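Local coordinates for protein N-acetylneuraminate lyase (Fusobacterium nucleatum subsp. nucleatum ATCC 25586, PDB 5ZKA) that belongs to the dihydrodipicolinate synthetase family of lyases and aldolases and folds as a TIM barrel, a ring of parallel strands wrapped by helices, at residues I68-K73 with A102-K107; M160-F165 with R191-D196; M206-T211 with E235-S240. All coordinates share one frame; numbering follows the deposited sequence.

Interaction 1: I68-K73 with A102-K107; sequences ISTEEK and AVELGK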
loop_
_atom_site.group_PDB
_atom_site.type_symbol
_atom_site.label_atom_id
_atom_site.label_comp_id
_atom_site.label_asym_id
_atom_site.label_seq_id
_atom_site.Cartn_x
_atom_site.Cartn_y
_atom_site.Cartn_z
ATOM N N ILE A 68 -18.324 -13.988 -20.838
ATOM C CA ILE A 68 -19.358 -14.981 -21.107
ATOM C C ILE A 68 -20.721 -14.296 -21.217
ATOM O O ILE A 68 -20.889 -13.114 -20.903
ATOM C CB ILE A 68 -19.384 -16.102 -20.044
ATOM C CG1 ILE A 68 -19.982 -15.592 -18.735
ATOM C CG2 ILE A 68 -17.965 -16.617 -19.783
ATOM C CD1 ILE A 68 -19.958 -16.596 -17.604
ATOM N N SER A 69 -21.701 -15.059 -21.692
ATOM C CA SER A 69 -23.015 -14.511 -22.001
ATOM C C SER A 69 -23.889 -14.394 -20.752
ATOM O O SER A 69 -23.636 -15.015 -19.716
ATOM C CB SER A 69 -23.723 -15.382 -23.037
ATOM O OG SER A 69 -24.141 -16.596 -22.431
ATOM N N THR A 70 -24.951 -13.586 -20.879
ATOM C CA THR A 70 -25.898 -13.419 -19.782
ATOM C C THR A 70 -26.472 -14.760 -19.338
ATOM O O THR A 70 -26.562 -15.036 -18.137
ATOM C CB THR A 70 -27.022 -12.469 -20.205
ATOM O OG1 THR A 70 -26.455 -11.220 -20.635
ATOM C CG2 THR A 70 -27.960 -12.215 -19.042
ATOM N N GLU A 71 -26.856 -15.610 -20.290
ATOM C CA GLU A 71 -27.407 -16.914 -19.917
ATOM C C GLU A 71 -26.356 -17.776 -19.240
ATOM O O GLU A 71 -26.663 -18.515 -18.298
ATOM C CB GLU A 71 -27.974 -17.630 -21.144
ATOM C CG GLU A 71 -29.287 -17.037 -21.653
ATOM C CD GLU A 71 -30.325 -16.839 -20.550
ATOM O OE1 GLU A 71 -31.010 -17.822 -20.193
ATOM O OE2 GLU A 71 -30.463 -15.697 -20.050
ATOM N N GLU A 72 -25.110 -17.685 -19.696
ATOM C CA GLU A 72 -24.044 -18.440 -19.061
ATOM C C GLU A 72 -23.791 -17.940 -17.644
ATOM O O GLU A 72 -23.561 -18.744 -16.731
ATOM C CB GLU A 72 -22.788 -18.377 -19.932
ATOM C CG GLU A 72 -22.891 -19.323 -21.129
ATOM C CD GLU A 72 -21.834 -19.106 -22.201
ATOM O OE1 GLU A 72 -21.278 -17.992 -22.299
ATOM O OE2 GLU A 72 -21.556 -20.074 -22.950
ATOM N N LYS A 73 -23.861 -16.616 -17.431
ATOM C CA LYS A 73 -23.756 -16.093 -16.071
ATOM C C LYS A 73 -24.849 -16.667 -15.178
ATOM O O LYS A 73 -24.587 -17.068 -14.036
ATOM C CB LYS A 73 -23.836 -14.567 -16.069
ATOM C CG LYS A 73 -22.642 -13.868 -16.700
ATOM C CD LYS A 73 -23.001 -12.400 -17.002
ATOM C CE LYS A 73 -21.909 -11.682 -17.785
ATOM N NZ LYS A 73 -22.209 -10.204 -17.903
ATOM N N ALA A 102 -27.536 -5.731 -15.559
ATOM C CA ALA A 102 -27.201 -5.785 -14.140
ATOM C C ALA A 102 -28.453 -5.957 -13.288
ATOM O O ALA A 102 -28.459 -6.734 -12.324
ATOM C CB ALA A 102 -26.435 -4.518 -13.740
ATOM N N VAL A 103 -29.528 -5.252 -13.636
ATOM C CA VAL A 103 -30.779 -5.390 -12.895
ATOM C C VAL A 103 -31.398 -6.762 -13.136
ATOM O O VAL A 103 -31.884 -7.413 -12.202
ATOM C CB VAL A 103 -31.747 -4.255 -13.277
ATOM C CG1 VAL A 103 -33.161 -4.575 -12.794
ATOM C CG2 VAL A 103 -31.251 -2.902 -12.722
ATOM N N GLU A 104 -31.400 -7.218 -14.392
ATOM C CA GLU A 104 -31.929 -8.539 -14.714
ATOM C C GLU A 104 -31.208 -9.629 -13.927
ATOM O O GLU A 104 -31.842 -10.510 -13.329
ATOM C CB GLU A 104 -31.799 -8.790 -16.215
ATOM C CG GLU A 104 -32.262 -10.170 -16.656
ATOM C CD GLU A 104 -32.051 -10.405 -18.138
ATOM O OE1 GLU A 104 -32.042 -9.417 -18.903
ATOM O OE2 GLU A 104 -31.900 -11.577 -18.545
ATOM N N LEU A 105 -29.877 -9.600 -13.939
ATOM C CA LEU A 105 -29.107 -10.591 -13.189
ATOM C C LEU A 105 -29.323 -10.441 -11.687
ATOM O O LEU A 105 -29.378 -11.440 -10.957
ATOM C CB LEU A 105 -27.624 -10.457 -13.525
ATOM C CG LEU A 105 -27.145 -10.894 -14.909
ATOM C CD1 LEU A 105 -25.715 -10.380 -15.107
ATOM C CD2 LEU A 105 -27.174 -12.402 -15.033
ATOM N N GLY A 106 -29.421 -9.202 -11.205
ATOM C CA GLY A 106 -29.636 -8.987 -9.783
ATOM C C GLY A 106 -30.974 -9.524 -9.308
ATOM O O GLY A 106 -31.069 -10.134 -8.240
ATOM N N LYS A 107 -32.027 -9.319 -10.100
ATOM C CA LYS A 107 -33.315 -9.905 -9.743
ATOM C C LYS A 107 -33.252 -11.427 -9.781
ATOM O O LYS A 107 -33.820 -12.109 -8.915
ATOM C CB LYS A 107 -34.406 -9.395 -10.687
ATOM C CG LYS A 107 -34.698 -7.902 -10.564
ATOM C CD LYS A 107 -35.934 -7.518 -11.380
ATOM C CE LYS A 107 -36.228 -6.025 -11.277
ATOM N NZ LYS A 107 -37.105 -5.527 -12.385
#

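Interaction 2: M160-F165 with R191-D196; sequences MSLSQF and RKAFPD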
loop_
_atom_site.group_PDB
_atom_site.type_symbol
_atom_site.label_atom_id
_atom_site.label_comp_id
_atom_site.label_asym_id
_atom_site.label_seq_id
_atom_site.Cartn_x
_atom_site.Cartn_y
_atom_site.Cartn_z
ATOM N N MET A 160 -12.215 6.339 -7.286
ATOM C CA MET A 160 -13.286 6.872 -6.454
ATOM C C MET A 160 -12.700 7.594 -5.245
ATOM O O MET A 160 -11.836 7.047 -4.550
ATOM C CB MET A 160 -14.211 5.744 -5.994
ATOM C CG MET A 160 -15.483 6.212 -5.327
ATOM S SD MET A 160 -16.901 5.283 -5.958
ATOM C CE MET A 160 -16.835 5.722 -7.684
ATOM N N SER A 161 -13.179 8.811 -5.001
ATOM C CA SER A 161 -12.727 9.653 -3.906
ATOM C C SER A 161 -13.418 9.278 -2.598
ATOM O O SER A 161 -14.435 8.582 -2.572
ATOM C CB SER A 161 -12.994 11.123 -4.218
ATOM O OG SER A 161 -14.260 11.521 -3.718
ATOM N N LEU A 162 -12.852 9.772 -1.492
ATOM C CA LEU A 162 -13.430 9.499 -0.180
ATOM C C LEU A 162 -14.835 10.080 -0.054
ATOM O O LEU A 162 -15.740 9.418 0.470
ATOM C CB LEU A 162 -12.514 10.038 0.919
ATOM C CG LEU A 162 -12.924 9.835 2.375
ATOM C CD1 LEU A 162 -13.029 8.353 2.727
ATOM C CD2 LEU A 162 -11.910 10.544 3.269
ATOM N N SER A 163 -15.048 11.305 -0.541
ATOM C CA SER A 163 -16.392 11.887 -0.482
ATOM C C SER A 163 -17.368 11.159 -1.399
ATOM O O SER A 163 -18.574 11.115 -1.125
ATOM C CB SER A 163 -16.346 13.367 -0.856
ATOM O OG SER A 163 -15.793 13.535 -2.151
ATOM N N GLN A 164 -16.869 10.594 -2.497
ATOM C CA GLN A 164 -17.735 9.812 -3.370
ATOM C C GLN A 164 -18.168 8.510 -2.695
ATOM O O GLN A 164 -19.343 8.131 -2.771
ATOM C CB GLN A 164 -17.015 9.560 -4.693
ATOM C CG GLN A 164 -16.837 10.857 -5.496
ATOM C CD GLN A 164 -16.030 10.676 -6.763
ATOM O OE1 GLN A 164 -15.234 9.746 -6.887
ATOM N NE2 GLN A 164 -16.255 11.561 -7.732
ATOM N N PHE A 165 -17.249 7.820 -2.004
ATOM C CA PHE A 165 -17.665 6.668 -1.203
ATOM C C PHE A 165 -18.727 7.073 -0.188
ATOM O O PHE A 165 -19.705 6.347 0.028
ATOM C CB PHE A 165 -16.469 6.036 -0.483
ATOM C CG PHE A 165 -15.691 5.060 -1.320
ATOM C CD1 PHE A 165 -16.261 3.866 -1.747
ATOM C CD2 PHE A 165 -14.378 5.337 -1.680
ATOM C CE1 PHE A 165 -15.536 2.962 -2.519
ATOM C CE2 PHE A 165 -13.642 4.441 -2.446
ATOM C CZ PHE A 165 -14.231 3.247 -2.874
ATOM N N ARG A 191 -11.792 3.226 6.056
ATOM C CA ARG A 191 -12.041 2.494 7.298
ATOM C C ARG A 191 -12.448 3.432 8.422
ATOM O O ARG A 191 -13.378 3.136 9.183
ATOM C CB ARG A 191 -10.798 1.689 7.709
ATOM C CG ARG A 191 -10.883 1.057 9.108
ATOM C CD ARG A 191 -11.764 -0.206 9.154
ATOM N NE ARG A 191 -13.171 0.094 8.865
ATOM C CZ ARG A 191 -14.058 -0.807 8.459
ATOM N NH1 ARG A 191 -13.687 -2.077 8.309
ATOM N NH2 ARG A 191 -15.313 -0.433 8.187
ATOM N N LYS A 192 -11.763 4.576 8.545
ATOM C CA LYS A 192 -12.094 5.506 9.620
ATOM C C LYS A 192 -13.427 6.197 9.380
ATOM O O LYS A 192 -14.199 6.402 10.319
ATOM C CB LYS A 192 -10.997 6.558 9.788
ATOM C CG LYS A 192 -11.190 7.394 11.060
ATOM C CD LYS A 192 -10.916 8.861 10.840
ATOM C CE LYS A 192 -11.631 9.713 11.882
ATOM N NZ LYS A 192 -11.537 9.143 13.253
ATOM N N ALA A 193 -13.712 6.571 8.133
ATOM C CA ALA A 193 -14.913 7.350 7.855
ATOM C C ALA A 193 -16.190 6.523 7.928
ATOM O O ALA A 193 -17.267 7.081 8.170
ATOM C CB ALA A 193 -14.808 7.991 6.473
ATOM N N PHE A 194 -16.106 5.216 7.696
ATOM C CA PHE A 194 -17.283 4.348 7.590
ATOM C C PHE A 194 -17.081 3.110 8.460
ATOM O O PHE A 194 -16.944 1.993 7.951
ATOM C CB PHE A 194 -17.530 3.971 6.129
ATOM C CG PHE A 194 -17.437 5.147 5.185
ATOM C CD1 PHE A 194 -18.410 6.145 5.200
ATOM C CD2 PHE A 194 -16.380 5.263 4.302
ATOM C CE1 PHE A 194 -18.322 7.240 4.348
ATOM C CE2 PHE A 194 -16.282 6.354 3.451
ATOM C CZ PHE A 194 -17.249 7.340 3.473
ATOM N N PRO A 195 -17.051 3.277 9.788
ATOM C CA PRO A 195 -16.830 2.116 10.664
ATOM C C PRO A 195 -17.969 1.116 10.641
ATOM O O PRO A 195 -17.777 -0.011 11.118
ATOM C CB PRO A 195 -16.673 2.747 12.055
ATOM C CG PRO A 195 -17.426 4.030 11.965
ATOM C CD PRO A 195 -17.220 4.522 10.559
ATOM N N ASP A 196 -19.134 1.476 10.101
ATOM C CA ASP A 196 -20.277 0.571 10.066
ATOM C C ASP A 196 -20.347 -0.257 8.793
ATOM O O ASP A 196 -21.239 -1.104 8.676
ATOM C CB ASP A 196 -21.585 1.355 10.228
ATOM C CG ASP A 196 -21.763 2.419 9.156
ATOM O OD1 ASP A 196 -20.740 2.990 8.706
ATOM O OD2 ASP A 196 -22.923 2.692 8.762
#

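Interaction 3: M206-T211 with E235-S240; sequences MLLPAT and ELAKNS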
loop_
_atom_site.group_PDB
_atom_site.type_symbol
_atom_site.label_atom_id
_atom_site.label_comp_id
_atom_site.label_asym_id
_atom_site.label_seq_id
_atom_site.Cartn_x
_atom_site.Cartn_y
_atom_site.Cartn_z
ATOM N N MET A 206 -1.356 -8.492 -0.555
ATOM C CA MET A 206 -1.270 -7.443 0.458
ATOM C C MET A 206 -2.294 -7.663 1.571
ATOM O O MET A 206 -2.775 -6.710 2.185
ATOM C CB MET A 206 -1.431 -6.073 -0.186
ATOM C CG MET A 206 -0.455 -5.909 -1.351
ATOM S SD MET A 206 -0.413 -4.247 -2.054
ATOM C CE MET A 206 -2.044 -4.141 -2.765
ATOM N N LEU A 207 -2.604 -8.932 1.865
ATOM C CA LEU A 207 -3.613 -9.246 2.871
ATOM C C LEU A 207 -3.182 -8.797 4.262
ATOM O O LEU A 207 -3.986 -8.255 5.027
ATOM C CB LEU A 207 -3.895 -10.752 2.862
ATOM C CG LEU A 207 -4.916 -11.276 3.877
ATOM C CD1 LEU A 207 -6.262 -10.546 3.743
ATOM C CD2 LEU A 207 -5.120 -12.775 3.665
ATOM N N LEU A 208 -1.914 -9.003 4.610
ATOM C CA LEU A 208 -1.480 -8.655 5.963
ATOM C C LEU A 208 -1.557 -7.152 6.219
ATOM O O LEU A 208 -2.166 -6.753 7.230
ATOM C CB LEU A 208 -0.078 -9.218 6.222
ATOM C CG LEU A 208 0.660 -8.668 7.442
ATOM C CD1 LEU A 208 -0.110 -8.906 8.731
ATOM C CD2 LEU A 208 2.032 -9.330 7.514
ATOM N N PRO A 209 -0.989 -6.273 5.384
ATOM C CA PRO A 209 -1.123 -4.833 5.678
ATOM C C PRO A 209 -2.567 -4.356 5.677
ATOM O O PRO A 209 -2.930 -3.475 6.465
ATOM C CB PRO A 209 -0.300 -4.158 4.569
ATOM C CG PRO A 209 -0.084 -5.212 3.519
ATOM C CD PRO A 209 -0.073 -6.522 4.254
ATOM N N ALA A 210 -3.414 -4.938 4.830
ATOM C CA ALA A 210 -4.833 -4.592 4.849
ATOM C C ALA A 210 -5.500 -5.036 6.145
ATOM O O ALA A 210 -6.340 -4.316 6.695
ATOM C CB ALA A 210 -5.534 -5.231 3.649
ATOM N N THR A 211 -5.151 -6.230 6.646
ATOM C CA THR A 211 -5.787 -6.723 7.865
ATOM C C THR A 211 -5.552 -5.783 9.047
ATOM O O THR A 211 -6.468 -5.538 9.843
ATOM C CB THR A 211 -5.282 -8.134 8.183
ATOM O OG1 THR A 211 -5.592 -8.981 7.071
ATOM C CG2 THR A 211 -5.981 -8.683 9.419
ATOM N N GLU A 235 -6.309 -14.308 10.546
ATOM C CA GLU A 235 -6.569 -14.551 11.963
ATOM C C GLU A 235 -5.374 -14.172 12.826
ATOM O O GLU A 235 -5.542 -13.581 13.900
ATOM C CB GLU A 235 -6.935 -16.017 12.199
ATOM N N LEU A 236 -4.163 -14.524 12.390
ATOM C CA LEU A 236 -2.994 -14.215 13.206
ATOM C C LEU A 236 -2.808 -12.710 13.353
ATOM O O LEU A 236 -2.433 -12.233 14.428
ATOM C CB LEU A 236 -1.742 -14.845 12.604
ATOM C CG LEU A 236 -1.664 -16.369 12.639
ATOM C CD1 LEU A 236 -0.655 -16.831 11.602
ATOM C CD2 LEU A 236 -1.280 -16.850 14.018
ATOM N N ALA A 237 -3.057 -11.951 12.285
ATOM C CA ALA A 237 -2.833 -10.508 12.343
ATOM C C ALA A 237 -3.850 -9.807 13.237
ATOM O O ALA A 237 -3.533 -8.767 13.829
ATOM C CB ALA A 237 -2.855 -9.898 10.935
ATOM N N LYS A 238 -5.066 -10.347 13.349
ATOM C CA LYS A 238 -6.067 -9.802 14.261
ATOM C C LYS A 238 -5.873 -10.244 15.710
ATOM O O LYS A 238 -6.645 -9.814 16.576
ATOM C CB LYS A 238 -7.480 -10.212 13.815
ATOM C CG LYS A 238 -7.883 -9.799 12.408
ATOM C CD LYS A 238 -8.887 -10.799 11.824
ATOM C CE LYS A 238 -10.238 -10.695 12.485
ATOM N NZ LYS A 238 -10.499 -9.284 12.851
ATOM N N ASN A 239 -4.890 -11.095 16.005
ATOM C CA ASN A 239 -4.815 -11.720 17.325
ATOM C C ASN A 239 -3.389 -11.734 17.855
ATOM O O ASN A 239 -2.955 -12.706 18.484
ATOM C CB ASN A 239 -5.385 -13.138 17.299
ATOM C CG ASN A 239 -6.895 -13.155 17.150
ATOM O OD1 ASN A 239 -7.625 -12.956 18.126
ATOM N ND2 ASN A 239 -7.375 -13.404 15.927
ATOM N N SER A 240 -2.651 -10.643 17.613
ATOM C CA SER A 240 -1.366 -10.366 18.271
ATOM C C SER A 240 -0.293 -11.384 17.904
ATOM O O SER A 240 0.546 -11.756 18.730
ATOM C CB SER A 240 -1.525 -10.277 19.791
ATOM O OG SER A 240 -2.627 -9.450 20.133
#

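Interaction 1: I68-K73 with A102-K107
L105 reaches from helix 99-112 to the first turn of helix 70-84 and divides its two methyls between two residues there. CD1 lies 3.9 Å from K73 CD, while CD2 is 4.1 Å from both K73 CB and T70 CG2. The lysine chain runs extended beyond CG and crosses the leucine at about a right angle, which makes it an aliphatic wall for both methyls. L105 and K73 are buried, and this is the tightly packed side of the contact, closed further by V94 against L105 and N65 against K73.

Toward E104 and E71, both exposed, the contact is looser. E104 has CG anti to its backbone N (chi1 177°) and an extended chain, which carries the carboxylate to the far helix. Within the two segments OE2 meets just the methyl T70 CG2, at 4.0 Å; its polar partner is K74. The carboxylates of E71 and E104 approach without touching, OE2 to OE2 4.6 Å; K74 lies by both, in a salt bridge with E104 and a weak, long ion pair with E71, and would be expected to offset their like charge.

The helix start is fixed within 68-73 by a capping box: E72 N donates to S69 OG (3.1 Å), and S69 N returns a nearly straight bond to E72 OE1 (3.0 Å, 175°).

No hydrogen bond joins the two segments directly. The polar links between the helices run from T70 OG1, K73 NZ and E104 to partners just outside the segments, E101 and K74, which is consistent with apolar contact setting the spacing here.

Interaction 2: M160-F165 with R191-D196
The backbones of F165 and F194 pair with CA atoms 9.1 Å apart, and those of L162 and A193 at 8.4 Å, where the first turn of helix 162-169 meets the end of helix 184-193; F194 is the first residue to leave helical geometry.

F194 has the largest share of the buried surface. Its CE2 corner lies 3.9 Å from L162 CD1 and 4.0 Å from F165 CB, both approaching the ring obliquely. L162 O sits at the ring edge, in its plane, 4.0 Å from CZ. On one face, A193 CB stands 3.7 Å above the plane and over the centre, so the preceding residue of its own chain backs the ring. L162 has CG anti to the backbone N (chi1 -179°), and this torsion carries CD1 past F194 in the opposite direction to the phenylalanine side chain, to end 4.2 Å from A193 CB. F165 offers its CB to F194 while its ring leads away, one face covered by M160 CG. F169, a turn further along helix 162-169, also meets the F194 ring, their planes at about 60°.

The chain beyond helix 184-193 is held by R191. Its NH2 donates to F194 O (2.9 Å, 149°), with the oxygen close to the guanidinium plane; NH2 also bonds K197 O, and NH1 pairs with D216. The backbone turn that bears F194 is therefore tied back to its own helix.

The partly buried patch joins two helices successive around the barrel, linked in sequence through strand 174-176, an arrangement typical of the outer helical layer of a TIM barrel.

Interaction 3: M206-T211 with E235-S240
A237 CB is met by two methyl groups from helix 207-212: L208 CD1 and T211 CG2, each at 3.7 Å. The A237 side chain points toward that helix, where the CA atoms of T211 and A237 come within 6.6 Å, a close approach consistent with the small alanine side chain.

T211 is turned by its first torsion (chi1 -59°) so that CG2 lies anti to the backbone N and is presented to the other segment, while OG1 folds back beside the N. The same methyl touches K238 CG at 3.7 Å, the two side chains crossing at about a right angle; the lysine chain then bends at its third and fourth torsions. T211 OG1 is meanwhile used inside its own helix, donating to L207 O at 2.7 Å from above the carbonyl plane. This bond fixes the rotation of the threonine, methyl toward A237; L207 O is gripped by two donors, T211 OG1 and T211 N. L208 leaves its backbone at an angle to the contact, but its CG anti to the backbone N brings CD1 across to the alanine.

Just beyond, N239 folds back, its ND2 donating to E235 O in a nearly straight bond (2.7 Å, 171°), with the oxygen close to the amide plane.

No hydrogen bond crosses between the segments. L208 also packs on I233 and on L246 of helix 242-262, and an apolar side chain of another subunit touches it. The short helix after strand 200-201 thus packs on the C-terminal part of the helix after strand 217-220, as in adjacent beta-alpha units of a TIM barrel.

From the N terminus, interaction 1 comes first, pairing helices 70-84 and 99-112 and closing a loop that holds strand 89-93. Interaction 2 follows, joining helices 162-169 and 184-193 and closing a loop that contains strand 174-176; interaction 3 links helices 207-212 and 223-237, its loop containing strand 217-220. Each closes before the next opens, so the three are in series and none nests or crosses. Interactions 1 and 3 lie on opposite sides of the chain's centre, their centres 35 Å apart. Interaction 1 ties one side of the helical layer, while interactions 2 and 3, about 7 Å apart at their nearest atoms, tie neighbouring parts of another, where helix 184-193 touches A210.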